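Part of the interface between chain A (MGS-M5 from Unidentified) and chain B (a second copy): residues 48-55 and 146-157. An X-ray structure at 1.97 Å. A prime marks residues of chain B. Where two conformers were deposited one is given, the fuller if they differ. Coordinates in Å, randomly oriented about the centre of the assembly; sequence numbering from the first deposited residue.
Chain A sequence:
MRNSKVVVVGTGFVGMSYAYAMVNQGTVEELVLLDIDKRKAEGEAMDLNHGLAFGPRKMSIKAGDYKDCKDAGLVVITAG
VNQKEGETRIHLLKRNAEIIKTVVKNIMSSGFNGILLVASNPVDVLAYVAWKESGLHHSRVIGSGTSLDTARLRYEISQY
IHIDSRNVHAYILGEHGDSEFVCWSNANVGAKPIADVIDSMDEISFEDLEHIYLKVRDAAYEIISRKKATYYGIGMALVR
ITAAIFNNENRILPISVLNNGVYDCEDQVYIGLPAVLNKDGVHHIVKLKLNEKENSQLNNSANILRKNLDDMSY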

# COMPACT_ATOMS: atom_id res chain seq x y z
N LEU A 48 11.32 12.73 11.60
CA LEU A 48 10.46 12.15 10.53
C LEU A 48 11.28 11.92 9.27
O LEU A 48 11.17 10.86 8.68
CB LEU A 48 9.29 13.05 10.19
CG LEU A 48 8.16 13.20 11.22
CD1 LEU A 48 7.08 14.14 10.60
CD2 LEU A 48 7.54 11.85 11.56
N ASN A 49 12.07 12.93 8.86
CA ASN A 49 12.85 12.80 7.61
C ASN A 49 13.80 11.63 7.60
O ASN A 49 14.00 10.99 6.57
CB ASN A 49 13.67 14.08 7.32
CG ASN A 49 12.83 15.11 6.58
OD1 ASN A 49 12.00 14.73 5.74
ND2 ASN A 49 13.01 16.41 6.89
N HIS A 50 14.35 11.31 8.76
CA HIS A 50 15.32 10.24 8.85
C HIS A 50 14.72 8.86 8.61
O HIS A 50 15.45 7.90 8.43
CB HIS A 50 16.02 10.29 10.22
CG HIS A 50 16.85 11.52 10.38
ND1 HIS A 50 17.37 11.93 11.60
CD2 HIS A 50 17.24 12.44 9.47
CE1 HIS A 50 18.05 13.05 11.42
NE2 HIS A 50 17.99 13.38 10.13
N GLY A 51 13.42 8.72 8.66
CA GLY A 51 12.82 7.41 8.37
C GLY A 51 12.40 7.28 6.89
O GLY A 51 12.05 6.18 6.42
N LEU A 52 12.47 8.38 6.13
CA LEU A 52 11.91 8.37 4.75
C LEU A 52 12.63 7.45 3.82
O LEU A 52 12.01 6.96 2.87
CB LEU A 52 11.91 9.81 4.12
CG LEU A 52 10.74 10.74 4.50
CD1 LEU A 52 10.89 12.15 3.85
CD2 LEU A 52 9.39 10.13 4.08
N ALA A 53 13.93 7.22 4.02
CA ALA A 53 14.59 6.35 3.06
C ALA A 53 13.98 4.95 3.17
O ALA A 53 14.23 4.10 2.31
CB ALA A 53 16.10 6.30 3.28
N PHE A 54 13.21 4.71 4.24
CA PHE A 54 12.56 3.39 4.45
C PHE A 54 11.07 3.48 4.28
O PHE A 54 10.36 2.57 4.71
CB PHE A 54 12.86 2.82 5.86
CG PHE A 54 14.30 2.48 6.05
CD1 PHE A 54 15.01 1.85 5.04
CD2 PHE A 54 14.97 2.90 7.17
CE1 PHE A 54 16.36 1.55 5.18
CE2 PHE A 54 16.30 2.60 7.33
CZ PHE A 54 17.00 1.93 6.34
N GLY A 55 10.57 4.56 3.70
CA GLY A 55 9.15 4.84 3.77
C GLY A 55 8.56 4.47 2.40
O GLY A 55 9.31 4.28 1.46
N THR B 146 23.50 0.17 12.21
CA THR B 146 23.61 1.48 11.56
C THR B 146 22.53 1.64 10.46
O THR B 146 22.67 2.43 9.52
CB THR B 146 25.01 1.66 10.96
OG1 THR B 146 25.34 0.48 10.23
CG2 THR B 146 26.10 1.86 12.09
N SER B 147 21.45 0.87 10.55
CA SER B 147 20.38 1.01 9.54
C SER B 147 19.80 2.44 9.55
O SER B 147 19.62 3.05 8.51
CB SER B 147 19.26 -0.02 9.80
OG SER B 147 18.79 0.14 11.16
N LEU B 148 19.56 3.00 10.73
CA LEU B 148 19.06 4.38 10.81
C LEU B 148 20.13 5.41 10.43
O LEU B 148 19.83 6.42 9.77
CB LEU B 148 18.54 4.68 12.24
CG LEU B 148 18.16 6.14 12.57
CD1 LEU B 148 16.97 6.67 11.68
CD2 LEU B 148 17.90 6.32 14.06
N ASP B 149 21.36 5.20 10.86
CA ASP B 149 22.44 6.11 10.46
C ASP B 149 22.51 6.15 8.92
O ASP B 149 22.75 7.19 8.32
CB ASP B 149 23.80 5.67 11.03
CG ASP B 149 23.75 5.45 12.55
OD1 ASP B 149 23.87 6.43 13.26
OD2 ASP B 149 23.45 4.33 13.01
N THR B 150 22.33 5.00 8.32
CA THR B 150 22.36 4.86 6.86
C THR B 150 21.18 5.63 6.19
O THR B 150 21.37 6.36 5.19
CB THR B 150 22.33 3.37 6.47
OG1 THR B 150 23.59 2.76 6.86
CG2 THR B 150 22.12 3.21 4.92
N ALA B 151 19.99 5.51 6.76
CA ALA B 151 18.86 6.30 6.27
C ALA B 151 19.12 7.79 6.41
O ALA B 151 18.69 8.57 5.58
CB ALA B 151 17.56 5.93 7.02
N ARG B 152 19.78 8.20 7.49
CA ARG B 152 20.13 9.60 7.66
C ARG B 152 21.09 10.05 6.58
O ARG B 152 20.98 11.15 6.04
CB ARG B 152 20.77 9.82 9.06
CG ARG B 152 19.76 9.63 10.20
CD ARG B 152 20.42 9.81 11.59
NE ARG B 152 19.41 9.96 12.65
CZ ARG B 152 19.56 9.45 13.86
NH1 ARG B 152 20.67 8.74 14.19
NH2 ARG B 152 18.62 9.63 14.73
N LEU B 153 22.12 9.25 6.35
CA LEU B 153 23.09 9.52 5.29
C LEU B 153 22.39 9.70 3.91
O LEU B 153 22.67 10.65 3.18
CB LEU B 153 24.08 8.36 5.16
CG LEU B 153 25.09 8.39 4.02
CD1 LEU B 153 26.10 9.53 4.27
CD2 LEU B 153 25.84 7.07 3.92
N ARG B 154 21.51 8.77 3.57
CA ARG B 154 20.78 8.86 2.30
C ARG B 154 19.94 10.12 2.24
O ARG B 154 19.95 10.85 1.23
CB ARG B 154 19.90 7.61 2.11
CG ARG B 154 20.69 6.32 2.21
CD ARG B 154 19.75 5.14 2.27
NE ARG B 154 19.24 4.79 0.96
CZ ARG B 154 18.44 3.76 0.72
NH1 ARG B 154 18.07 2.96 1.72
NH2 ARG B 154 18.05 3.50 -0.52
N TYR B 155 19.24 10.43 3.33
CA TYR B 155 18.51 11.70 3.40
C TYR B 155 19.42 12.89 3.16
O TYR B 155 19.09 13.79 2.37
CB TYR B 155 17.79 11.87 4.78
CG TYR B 155 17.25 13.28 4.96
CD1 TYR B 155 16.09 13.73 4.28
CD2 TYR B 155 17.91 14.21 5.78
CE1 TYR B 155 15.62 15.06 4.44
CE2 TYR B 155 17.43 15.50 5.95
CZ TYR B 155 16.31 15.92 5.29
OH TYR B 155 15.90 17.21 5.49
N GLU B 156 20.58 12.93 3.82
CA GLU B 156 21.43 14.14 3.71
C GLU B 156 21.94 14.31 2.27
O GLU B 156 21.93 15.40 1.72
CB GLU B 156 22.63 14.08 4.67
CG GLU B 156 22.24 14.11 6.19
CD GLU B 156 21.58 15.43 6.62
OE1 GLU B 156 21.70 16.42 5.86
OE2 GLU B 156 20.96 15.46 7.72
N ILE B 157 22.45 13.23 1.70
CA ILE B 157 22.92 13.25 0.31
C ILE B 157 21.79 13.71 -0.62
O ILE B 157 22.04 14.54 -1.51
CB ILE B 157 23.45 11.88 -0.10
CG1 ILE B 157 24.75 11.53 0.67
CG2 ILE B 157 23.70 11.79 -1.59
CD1 ILE B 157 25.06 10.00 0.53
O HOH W 1 15.81 8.84 5.24
O HOH W 2 16.04 10.03 13.48
O HOH W 3 19.01 15.88 9.36

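His50, Tyr155′ and Phe54 cover the most surface in this contact, where a helical segment and a type I turn from Asn49 to Leu52 in chain A pack against a helix of chain B. No clear direct hydrogen bond joins the two stretches; side-chain packing, ring contacts and three bridging waters hold them together. The backbones come close, with the CA atoms of His50 and Arg152′ 5.0 Å apart and those of Ala53 and Ala151′ 5.3 Å apart.

His50 covers more than any other residue. Its CA-to-CB bond points sideways, and chi1 is m; the imidazole meets Arg152′, Tyr155′ and Glu156′, residues about one turn apart. The aliphatic part of Arg152′ lies over one face of the ring: Arg152′ CG is 3.6 Å from the His50 ring centroid and 19° off the ring normal, a CH-pi contact. The arginine then extends so that its guanidinium turns an edge to the histidine, with Arg152′ NE 3.0 Å from His50 ND1. Water 2 links the same two side chains, lying 2.9 Å from Arg152′ NH2, whose hydrogen bond it accepts, and 3.0 Å from His50 ND1. At the other ring nitrogen, water 3 is 2.8 Å from His50 NE2 and donates to Glu156′ OE2 at 2.6 Å. This water bridges a gap of 4.4 Å between His50 NE2 and Glu156′ OE2, too wide for a direct bond. The backbone of His50 also takes part, its O lying 3.2 Å from Ala151′ CB and 3.8 Å from Leu148′ CD1.

The CA-to-CB bond of Tyr155′ points toward chain A, and its ring receives two neighbours. Asn49 CB sits over one face of its ring, 3.8 Å from the centroid and 20° off the normal, in a second CH-pi contact. His50 directs its edge toward the tyrosine face in an offset edge-to-face pair, with centroids 5.9 Å apart and planes at 64°. Although Asn49 ND2 and Tyr155′ OH are 3.3 Å apart, the angle is poor and they are not hydrogen-bonded; Asn49 ND2 is satisfied elsewhere in the structure.

Phe54 starts sideways, but its ring end comes nearer to the chain B helix. Phe54 CE2 packs 3.6 Å from Ala151′ CB, and the ring edge lies near Ser147′ O, which is 3.6 Å from Phe54 CE2. Ser147′ O is already the acceptor for Ala151′ N within the helix, at 3.0 Å. On Arg154′, NH1 is 4.1 Å from Phe54 CE1, which lies at the guanidinium edge, while Ala53 CB lies over a guanidinium face. Ala53 CB also meets Ala151′ CB at 4.0 Å, so Ala151′ CB touches Ala53 and Phe54 as well as His50 O. Beside this apolar cluster, water 1 joins the backbones: it accepts from Ala53 N at 2.8 Å and donates to Asn49 O at 3.1 Å and Ala151′ O at 2.9 Å.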